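Local coordinates for protein tRNA(Ile2) 2-agmatinylcytidine synthetase TiaS (Archaeoglobus fulgidus, PDB 5XOB) that joins agmatine to the wobble cytidine of an isoleucine tRNA in an ATP-dependent reaction, changing the codon it reads from AUG to AUA, at residues V23-E27 with R238-F242; L158-R164 with P211-R217; V296-F301 with D329-L333. All coordinates share one frame; numbering follows the deposited sequence.

Contact 1 (V23-E27 with R238-F242); sequences VLAME and RRMIF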
loop_
_atom_site.group_PDB
_atom_site.type_symbol
_atom_site.label_atom_id
_atom_site.label_comp_id
_atom_site.label_asym_id
_atom_site.label_seq_id
_atom_site.Cartn_x
_atom_site.Cartn_y
_atom_site.Cartn_z
ATOM N N VAL A 23 -11.113 -8.914 18.005
ATOM C CA VAL A 23 -10.986 -8.293 19.316
ATOM C C VAL A 23 -12.011 -8.863 20.268
ATOM O O VAL A 23 -11.726 -9.101 21.436
ATOM C CB VAL A 23 -11.225 -6.778 19.224
ATOM C CG1 VAL A 23 -11.433 -6.160 20.607
ATOM C CG2 VAL A 23 -10.070 -6.123 18.488
ATOM N N LEU A 24 -13.220 -9.041 19.763
ATOM C CA LEU A 24 -14.274 -9.623 20.545
ATOM C C LEU A 24 -13.818 -11.015 20.918
ATOM O O LEU A 24 -13.838 -11.381 22.089
ATOM C CB LEU A 24 -15.570 -9.676 19.742
ATOM C CG LEU A 24 -16.114 -8.324 19.256
ATOM C CD1 LEU A 24 -17.306 -8.522 18.328
ATOM C CD2 LEU A 24 -16.475 -7.418 20.427
ATOM N N ALA A 25 -13.363 -11.783 19.931
ATOM C CA ALA A 25 -12.908 -13.145 20.192
ATOM C C ALA A 25 -11.825 -13.129 21.249
ATOM O O ALA A 25 -11.859 -13.905 22.197
ATOM C CB ALA A 25 -12.394 -13.804 18.926
ATOM N N MET A 26 -10.868 -12.229 21.090
ATOM C CA MET A 26 -9.795 -12.106 22.064
ATOM C C MET A 26 -10.357 -11.870 23.473
ATOM O O MET A 26 -9.967 -12.560 24.415
ATOM C CB MET A 26 -8.818 -11.000 21.652
ATOM C CG MET A 26 -7.869 -11.420 20.535
ATOM S SD MET A 26 -6.966 -10.043 19.802
ATOM C CE MET A 26 -6.195 -9.387 21.282
ATOM N N GLU A 27 -11.289 -10.927 23.605
ATOM C CA GLU A 27 -11.934 -10.655 24.891
ATOM C C GLU A 27 -12.517 -11.926 25.507
ATOM O O GLU A 27 -12.218 -12.252 26.658
ATOM C CB GLU A 27 -13.037 -9.610 24.740
ATOM C CG GLU A 27 -12.524 -8.198 24.526
ATOM C CD GLU A 27 -13.648 -7.197 24.324
ATOM O OE1 GLU A 27 -14.821 -7.626 24.293
ATOM O OE2 GLU A 27 -13.360 -5.986 24.194
ATOM N N ARG A 238 -13.780 0.175 21.957
ATOM C CA ARG A 238 -12.658 -0.761 21.977
ATOM C C ARG A 238 -11.434 -0.100 21.315
ATOM O O ARG A 238 -11.574 0.840 20.520
ATOM C CB ARG A 238 -13.021 -2.068 21.246
ATOM C CG ARG A 238 -14.395 -2.677 21.542
ATOM C CD ARG A 238 -14.473 -3.320 22.917
ATOM N NE ARG A 238 -15.467 -4.397 22.960
ATOM C CZ ARG A 238 -16.752 -4.256 23.296
ATOM N NH1 ARG A 238 -17.252 -3.074 23.635
ATOM N NH2 ARG A 238 -17.553 -5.314 23.296
ATOM N N ARG A 239 -10.245 -0.594 21.655
ATOM C CA ARG A 239 -8.983 -0.102 21.091
ATOM C C ARG A 239 -7.982 -1.265 21.028
ATOM O O ARG A 239 -7.936 -2.106 21.935
ATOM C CB ARG A 239 -8.420 1.052 21.940
ATOM C CG ARG A 239 -8.183 0.662 23.398
ATOM C CD ARG A 239 -7.854 1.814 24.349
ATOM N NE ARG A 239 -8.789 2.946 24.313
ATOM C CZ ARG A 239 -10.077 2.900 24.654
ATOM N NH1 ARG A 239 -10.655 1.764 25.038
ATOM N NH2 ARG A 239 -10.807 4.008 24.589
ATOM N N MET A 240 -7.191 -1.321 19.965
ATOM C CA MET A 240 -6.222 -2.398 19.826
ATOM C C MET A 240 -5.056 -1.987 18.941
ATOM O O MET A 240 -5.218 -1.260 17.960
ATOM C CB MET A 240 -6.903 -3.658 19.270
ATOM C CG MET A 240 -6.044 -4.919 19.257
ATOM S SD MET A 240 -5.427 -5.447 20.873
ATOM C CE MET A 240 -6.971 -5.687 21.741
ATOM N N ILE A 241 -3.878 -2.456 19.333
ATOM C CA ILE A 241 -2.661 -2.292 18.572
ATOM C C ILE A 241 -2.319 -3.633 17.931
ATOM O O ILE A 241 -2.246 -4.655 18.616
ATOM C CB ILE A 241 -1.505 -1.847 19.484
ATOM C CG1 ILE A 241 -1.709 -0.379 19.879
ATOM C CG2 ILE A 241 -0.161 -2.039 18.792
ATOM C CD1 ILE A 241 -0.689 0.155 20.862
ATOM N N PHE A 242 -2.117 -3.605 16.613
ATOM C CA PHE A 242 -1.697 -4.764 15.836
ATOM C C PHE A 242 -0.319 -4.527 15.253
ATOM O O PHE A 242 -0.027 -3.433 14.770
ATOM C CB PHE A 242 -2.637 -4.977 14.662
ATOM C CG PHE A 242 -4.052 -5.175 15.058
ATOM C CD1 PHE A 242 -4.595 -6.445 15.100
ATOM C CD2 PHE A 242 -4.853 -4.088 15.388
ATOM C CE1 PHE A 242 -5.915 -6.637 15.471
ATOM C CE2 PHE A 242 -6.177 -4.269 15.758
ATOM C CZ PHE A 242 -6.709 -5.547 15.797
#
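The carboxylate of Glu27 and the guanidinium of Arg238 meet with their planes 25° apart, joined by a salt bridge from OE2 of Glu27 to NE of Arg238 at 2.9 Å. OE2 approaches the guanidinium obliquely, and so does the methyl CD2 of Leu24, which lies 3.7 Å from NH2 of Arg238. The other carboxylate oxygen is more distant, with OE1 of Glu27 3.7 Å from NH2 of Arg238, so the pairing rests mainly on one oxygen. The two chains cross at about a right angle: Glu27 runs straight out beyond CG, whereas Arg238 folds at its second torsion, which turns the guanidinium toward Glu27 and CD2 of Leu24. The third flat group, the ring of Phe242, receives CG2 of Val23 obliquely near CZ.

Beside these groups the contact is apolar. CG2 of Val23 lies 4.1 Å from CB of Met240, the two side chains sliding past each other in opposite directions. Farther along, Met26 and Met240 reach tip to tip, CE to CE at 3.8 Å; the bend at chi3 of Met26 (56°) turns its methyl to this meeting. Pro40 of strand 35-44 touches both methionines and Phe242.

The axes of helix segment 23-27 and strand segment 239-242 are 10.7 Å apart at closest approach and 101° apart in direction, and helix 20-32 so packs the TCKD region against the FLD region. Chemically, an apolar cluster of Val23, Met26, Met240 and Phe242 lies beside one partly exposed charged pair, whose attraction solvent would probably weaken.

Contact 2 (L158-R164 with P211-R217); sequences LELIAYR and PVLYGIR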
loop_
_atom_site.group_PDB
_atom_site.type_symbol
_atom_site.label_atom_id
_atom_site.label_comp_id
_atom_site.label_asym_id
_atom_site.label_seq_id
_atom_site.Cartn_x
_atom_site.Cartn_y
_atom_site.Cartn_z
ATOM N N LEU A 158 3.198 -0.792 13.173
ATOM C CA LEU A 158 2.120 -0.930 14.132
ATOM C C LEU A 158 0.946 -0.088 13.678
ATOM O O LEU A 158 1.132 0.945 13.038
ATOM C CB LEU A 158 2.579 -0.484 15.525
ATOM C CG LEU A 158 3.817 -1.174 16.109
ATOM C CD1 LEU A 158 4.211 -0.524 17.430
ATOM C CD2 LEU A 158 3.591 -2.667 16.295
ATOM N N GLU A 159 -0.262 -0.550 13.984
ATOM C CA GLU A 159 -1.445 0.281 13.837
ATOM C C GLU A 159 -2.334 0.194 15.067
ATOM O O GLU A 159 -2.677 -0.892 15.538
ATOM C CB GLU A 159 -2.256 -0.052 12.578
ATOM C CG GLU A 159 -2.997 1.183 12.056
ATOM C CD GLU A 159 -3.922 0.916 10.880
ATOM O OE1 GLU A 159 -3.923 -0.218 10.360
ATOM O OE2 GLU A 159 -4.648 1.854 10.473
ATOM N N LEU A 160 -2.691 1.360 15.584
ATOM C CA LEU A 160 -3.626 1.439 16.671
ATOM C C LEU A 160 -4.968 1.676 16.041
ATOM O O LEU A 160 -5.180 2.664 15.336
ATOM C CB LEU A 160 -3.266 2.565 17.621
ATOM C CG LEU A 160 -4.185 2.699 18.827
ATOM C CD1 LEU A 160 -3.384 3.189 20.019
ATOM C CD2 LEU A 160 -5.319 3.658 18.503
ATOM N N ILE A 161 -5.873 0.746 16.291
ATOM C CA ILE A 161 -7.188 0.813 15.719
ATOM C C ILE A 161 -8.166 1.085 16.838
ATOM O O ILE A 161 -8.198 0.363 17.840
ATOM C CB ILE A 161 -7.551 -0.483 14.984
ATOM C CG1 ILE A 161 -6.499 -0.764 13.907
ATOM C CG2 ILE A 161 -8.934 -0.351 14.362
ATOM C CD1 ILE A 161 -6.709 -2.043 13.132
ATOM N N ALA A 162 -8.948 2.141 16.641
ATOM C CA ALA A 162 -9.957 2.566 17.579
ATOM C C ALA A 162 -11.323 2.281 16.988
ATOM O O ALA A 162 -11.589 2.623 15.832
ATOM C CB ALA A 162 -9.809 4.050 17.852
ATOM N N TYR A 163 -12.184 1.656 17.788
ATOM C CA TYR A 163 -13.518 1.299 17.344
ATOM C C TYR A 163 -14.566 2.140 18.052
ATOM O O TYR A 163 -14.357 2.630 19.167
ATOM C CB TYR A 163 -13.790 -0.183 17.588
ATOM C CG TYR A 163 -12.746 -1.090 16.979
ATOM C CD1 TYR A 163 -12.727 -1.350 15.608
ATOM C CD2 TYR A 163 -11.768 -1.686 17.774
ATOM C CE1 TYR A 163 -11.764 -2.182 15.053
ATOM C CE2 TYR A 163 -10.805 -2.512 17.229
ATOM C CZ TYR A 163 -10.806 -2.759 15.873
ATOM O OH TYR A 163 -9.837 -3.577 15.355
ATOM N N ARG A 164 -15.697 2.286 17.373
ATOM C CA ARG A 164 -16.832 3.042 17.870
ATOM C C ARG A 164 -17.702 2.201 18.796
ATOM O O ARG A 164 -17.549 0.968 18.909
ATOM C CB ARG A 164 -17.704 3.532 16.703
ATOM C CG ARG A 164 -16.930 3.987 15.473
ATOM C CD ARG A 164 -17.530 5.243 14.873
ATOM N NE ARG A 164 -18.488 4.987 13.805
ATOM C CZ ARG A 164 -19.375 5.877 13.357
ATOM N NH1 ARG A 164 -19.456 7.100 13.889
ATOM N NH2 ARG A 164 -20.199 5.537 12.371
ATOM N N PRO A 211 -17.167 -0.535 11.929
ATOM C CA PRO A 211 -16.883 -0.206 13.340
ATOM C C PRO A 211 -15.619 0.604 13.641
ATOM O O PRO A 211 -15.449 1.045 14.774
ATOM C CB PRO A 211 -16.769 -1.586 14.018
ATOM C CG PRO A 211 -16.577 -2.567 12.918
ATOM C CD PRO A 211 -17.279 -1.993 11.728
ATOM N N VAL A 212 -14.735 0.788 12.668
ATOM C CA VAL A 212 -13.515 1.538 12.917
ATOM C C VAL A 212 -13.804 3.030 12.943
ATOM O O VAL A 212 -14.413 3.569 12.014
ATOM C CB VAL A 212 -12.439 1.250 11.857
ATOM C CG1 VAL A 212 -11.237 2.177 12.039
ATOM C CG2 VAL A 212 -12.004 -0.203 11.950
ATOM N N LEU A 213 -13.357 3.680 14.014
ATOM C CA LEU A 213 -13.398 5.132 14.122
ATOM C C LEU A 213 -12.200 5.691 13.365
ATOM O O LEU A 213 -12.348 6.488 12.435
ATOM C CB LEU A 213 -13.330 5.572 15.592
ATOM C CG LEU A 213 -14.093 6.842 15.993
ATOM C CD1 LEU A 213 -13.419 7.449 17.218
ATOM C CD2 LEU A 213 -14.228 7.884 14.883
ATOM N N TYR A 214 -11.011 5.266 13.788
ATOM C CA TYR A 214 -9.766 5.625 13.129
ATOM C C TYR A 214 -8.724 4.542 13.374
ATOM O O TYR A 214 -8.833 3.762 14.322
ATOM C CB TYR A 214 -9.237 6.980 13.624
ATOM C CG TYR A 214 -8.837 7.026 15.091
ATOM C CD1 TYR A 214 -9.622 7.700 16.021
ATOM C CD2 TYR A 214 -7.668 6.414 15.551
ATOM C CE1 TYR A 214 -9.264 7.762 17.365
ATOM C CE2 TYR A 214 -7.307 6.462 16.898
ATOM C CZ TYR A 214 -8.110 7.142 17.802
ATOM O OH TYR A 214 -7.777 7.211 19.140
ATOM N N GLY A 215 -7.715 4.509 12.508
ATOM C CA GLY A 215 -6.551 3.647 12.682
ATOM C C GLY A 215 -5.272 4.430 12.446
ATOM O O GLY A 215 -5.081 5.008 11.378
ATOM N N ILE A 216 -4.386 4.432 13.432
ATOM C CA ILE A 216 -3.169 5.219 13.348
ATOM C C ILE A 216 -1.941 4.331 13.133
ATOM O O ILE A 216 -1.644 3.465 13.954
ATOM C CB ILE A 216 -3.040 6.105 14.598
ATOM C CG1 ILE A 216 -4.155 7.155 14.563
ATOM C CG2 ILE A 216 -1.677 6.792 14.665
ATOM C CD1 ILE A 216 -4.363 7.882 15.868
ATOM N N ARG A 217 -1.244 4.557 12.015
ATOM C CA ARG A 217 -0.022 3.826 11.672
ATOM C C ARG A 217 1.187 4.441 12.355
ATOM O O ARG A 217 1.296 5.661 12.444
ATOM C CB ARG A 217 0.208 3.835 10.155
ATOM C CG ARG A 217 -0.317 2.601 9.444
ATOM C CD ARG A 217 -0.250 2.727 7.929
ATOM N NE ARG A 217 -1.172 1.779 7.303
ATOM C CZ ARG A 217 -2.434 2.036 6.961
ATOM N NH1 ARG A 217 -2.978 3.239 7.143
ATOM N NH2 ARG A 217 -3.162 1.074 6.419
#
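CB of Ala162 sits over one face of the Tyr214 ring, 3.6 Å from its centroid and 15° off the normal, a CH-pi contact. Tyr214 carries CG between its backbone N and carbonyl carbon (chi1 65°), which lays the ring across Ala162 and brings CE2 within 3.8 Å of CD2 of Leu160. At the bulge end of the pair, CG2 of Val212 packs 3.7 Å from CE1 of Tyr163, whose ring edge also receives the carbonyl oxygen of Pro211. Glu159 OE2 lies over one face of the Arg217 guanidinium, 4.0 Å from NH1, a long salt bridge of charges only, since no N-H points at the oxygen.

The backbone sets these positions. Leu160 and Ile216 exchange a pair of hydrogen bonds, and Ala162 N bonds to Tyr214 O at 2.8 Å with a nearly straight angle of 172°. The oxygen of Ala162 accepts Leu213 N at 2.7 Å and, weakly, Tyr214 N. Farther out, Leu224 of helix 221-230 covers Leu160 and Ile216, while Arg164 forms a salt bridge to Glu234 through NH1 and a hydrogen bond to Thr171 O through NH2. With Leu213 and Tyr214 both opposite Ala162, this is a classic beta bulge in an antiparallel strand pair at the edge of the mixed sheet.

Contact 3 (V296-F301 with D329-L333); sequences VKCAAF and DTINL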
loop_
_atom_site.group_PDB
_atom_site.type_symbol
_atom_site.label_atom_id
_atom_site.label_comp_id
_atom_site.label_asym_id
_atom_site.label_seq_id
_atom_site.Cartn_x
_atom_site.Cartn_y
_atom_site.Cartn_z
ATOM N N VAL A 296 6.176 -2.575 -21.565
ATOM C CA VAL A 296 5.261 -2.562 -20.418
ATOM C C VAL A 296 4.627 -1.185 -20.185
ATOM O O VAL A 296 5.313 -0.160 -20.168
ATOM C CB VAL A 296 5.973 -3.018 -19.124
ATOM C CG1 VAL A 296 4.965 -3.186 -17.995
ATOM C CG2 VAL A 296 6.727 -4.325 -19.353
ATOM N N LYS A 297 3.314 -1.191 -19.969
ATOM C CA LYS A 297 2.534 0.026 -19.806
ATOM C C LYS A 297 2.561 0.399 -18.338
ATOM O O LYS A 297 2.302 -0.440 -17.482
ATOM C CB LYS A 297 1.073 -0.183 -20.241
ATOM C CG LYS A 297 0.860 -0.480 -21.719
ATOM C CD LYS A 297 1.053 -1.960 -22.050
ATOM C CE LYS A 297 1.587 -2.172 -23.461
ATOM N NZ LYS A 297 2.154 -3.537 -23.656
ATOM N N CYS A 298 2.880 1.655 -18.051
ATOM C CA CYS A 298 2.789 2.182 -16.698
ATOM C C CYS A 298 1.781 3.307 -16.652
ATOM O O CYS A 298 1.559 3.992 -17.656
ATOM C CB CYS A 298 4.139 2.690 -16.245
ATOM S SG CYS A 298 5.384 1.401 -16.326
ATOM N N ALA A 299 1.193 3.501 -15.474
ATOM C CA ALA A 299 0.076 4.422 -15.309
ATOM C C ALA A 299 0.093 5.152 -13.964
ATOM O O ALA A 299 0.328 4.547 -12.918
ATOM C CB ALA A 299 -1.237 3.669 -15.470
ATOM N N ALA A 300 -0.163 6.460 -14.025
ATOM C CA ALA A 300 -0.438 7.296 -12.858
ATOM C C ALA A 300 -1.872 7.819 -12.962
ATOM O O ALA A 300 -2.130 8.799 -13.668
ATOM C CB ALA A 300 0.544 8.456 -12.798
ATOM N N PHE A 301 -2.798 7.168 -12.260
ATOM C CA PHE A 301 -4.222 7.493 -12.369
ATOM C C PHE A 301 -4.529 8.816 -11.670
ATOM O O PHE A 301 -3.679 9.372 -10.977
ATOM C CB PHE A 301 -5.088 6.360 -11.801
ATOM C CG PHE A 301 -4.960 5.060 -12.556
ATOM C CD1 PHE A 301 -5.862 4.730 -13.562
ATOM C CD2 PHE A 301 -3.936 4.165 -12.260
ATOM C CE1 PHE A 301 -5.745 3.536 -14.257
ATOM C CE2 PHE A 301 -3.814 2.972 -12.951
ATOM C CZ PHE A 301 -4.720 2.656 -13.950
ATOM N N ASP A 329 -2.988 -5.455 -17.680
ATOM C CA ASP A 329 -1.691 -5.418 -18.364
ATOM C C ASP A 329 -0.901 -4.105 -18.231
ATOM O O ASP A 329 0.120 -3.924 -18.906
ATOM C CB ASP A 329 -1.857 -5.802 -19.841
ATOM C CG ASP A 329 -2.597 -7.118 -20.024
ATOM O OD1 ASP A 329 -1.984 -8.191 -19.812
ATOM O OD2 ASP A 329 -3.797 -7.077 -20.373
ATOM N N THR A 330 -1.335 -3.218 -17.331
ATOM C CA THR A 330 -0.613 -1.960 -17.061
ATOM C C THR A 330 -0.332 -1.781 -15.559
ATOM O O THR A 330 -1.157 -2.145 -14.718
ATOM C CB THR A 330 -1.335 -0.712 -17.651
ATOM O OG1 THR A 330 -1.518 0.284 -16.636
ATOM C CG2 THR A 330 -2.696 -1.068 -18.259
ATOM N N ILE A 331 0.839 -1.225 -15.240
ATOM C CA ILE A 331 1.301 -1.076 -13.848
ATOM C C ILE A 331 0.726 0.174 -13.192
ATOM O O ILE A 331 1.004 1.281 -13.640
ATOM C CB ILE A 331 2.848 -0.959 -13.754
ATOM C CG1 ILE A 331 3.547 -2.223 -14.279
ATOM C CG2 ILE A 331 3.298 -0.685 -12.318
ATOM C CD1 ILE A 331 3.562 -3.397 -13.318
ATOM N N ASN A 332 -0.049 -0.010 -12.120
ATOM C CA ASN A 332 -0.493 1.108 -11.281
ATOM C C ASN A 332 0.628 1.587 -10.394
ATOM O O ASN A 332 0.901 0.985 -9.364
ATOM C CB ASN A 332 -1.644 0.702 -10.371
ATOM C CG ASN A 332 -2.881 0.307 -11.136
ATOM O OD1 ASN A 332 -2.798 -0.257 -12.231
ATOM N ND2 ASN A 332 -4.045 0.599 -10.564
ATOM N N LEU A 333 1.257 2.685 -10.778
ATOM C CA LEU A 333 2.371 3.227 -10.023
ATOM C C LEU A 333 1.996 3.657 -8.613
ATOM O O LEU A 333 1.065 4.443 -8.412
ATOM C CB LEU A 333 2.971 4.425 -10.751
ATOM C CG LEU A 333 3.700 4.107 -12.053
ATOM C CD1 LEU A 333 4.146 5.402 -12.704
ATOM C CD2 LEU A 333 4.891 3.188 -11.821
#
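Strands 296-300 and 330-333 run parallel, their segment axes 31° apart, and three backbone bonds join them: Ile331 N to Lys297 O, Ala299 N to Ile331 O and Leu333 N to Ala299 O. The second, at 2.9 Å from Ala299 N to Ile331 O, is bent to 137° at the hydrogen. Ile331 is therefore gripped through both its N and its O. On one face CG1 of Val296 meets CG1 of Ile331 at 4.1 Å, crossing it at a slant, and SG of Cys298 lies near CB of Ile331. Leu333 closes this apolar side, with its CG beside CB of Cys298, and reaches Phe307 and Ile311 of helix 307-313. Such a parallel pairing within a curled, otherwise largely antiparallel sheet fits the barrel closure of an OB fold, the nucleic-acid-binding domain here.

On the opposite face Lys297 CB packs against Thr330 CB at 3.6 Å, and Ala299 CB lies beside OG1 of Thr330. Beyond the strand end, CE2 of Phe301 comes 3.4 Å from CG of Asn332, the ring and amide planes turned 45° apart. Replacing Phe301 by an alanine would probably leave the Asn332 amide without its aromatic neighbour and freer to turn.

In the fold
From the N terminus, helix 20-32 supplies the first half of contact 1, which closes only when strand 239-244 arrives more than two hundred residues later. Contact 2 is nested inside that loop: 46 residues separate segments 158-164 and 211-217, which pair as neighbouring strands. The two contacts touch, since strands 239-244 and 157-163 are neighbours in one mixed sheet, probably bonded through Met240 O to Ile161 N and Arg238 O to Tyr163 N. Contact 1 joins the TCKD and FLD regions, while contact 2 is internal to the FLD region. Contact 3 follows in series, closing a shorter loop within the OB-fold region; its centre lies about 38 Å from that of contact 1 and 31 Å from that of contact 2.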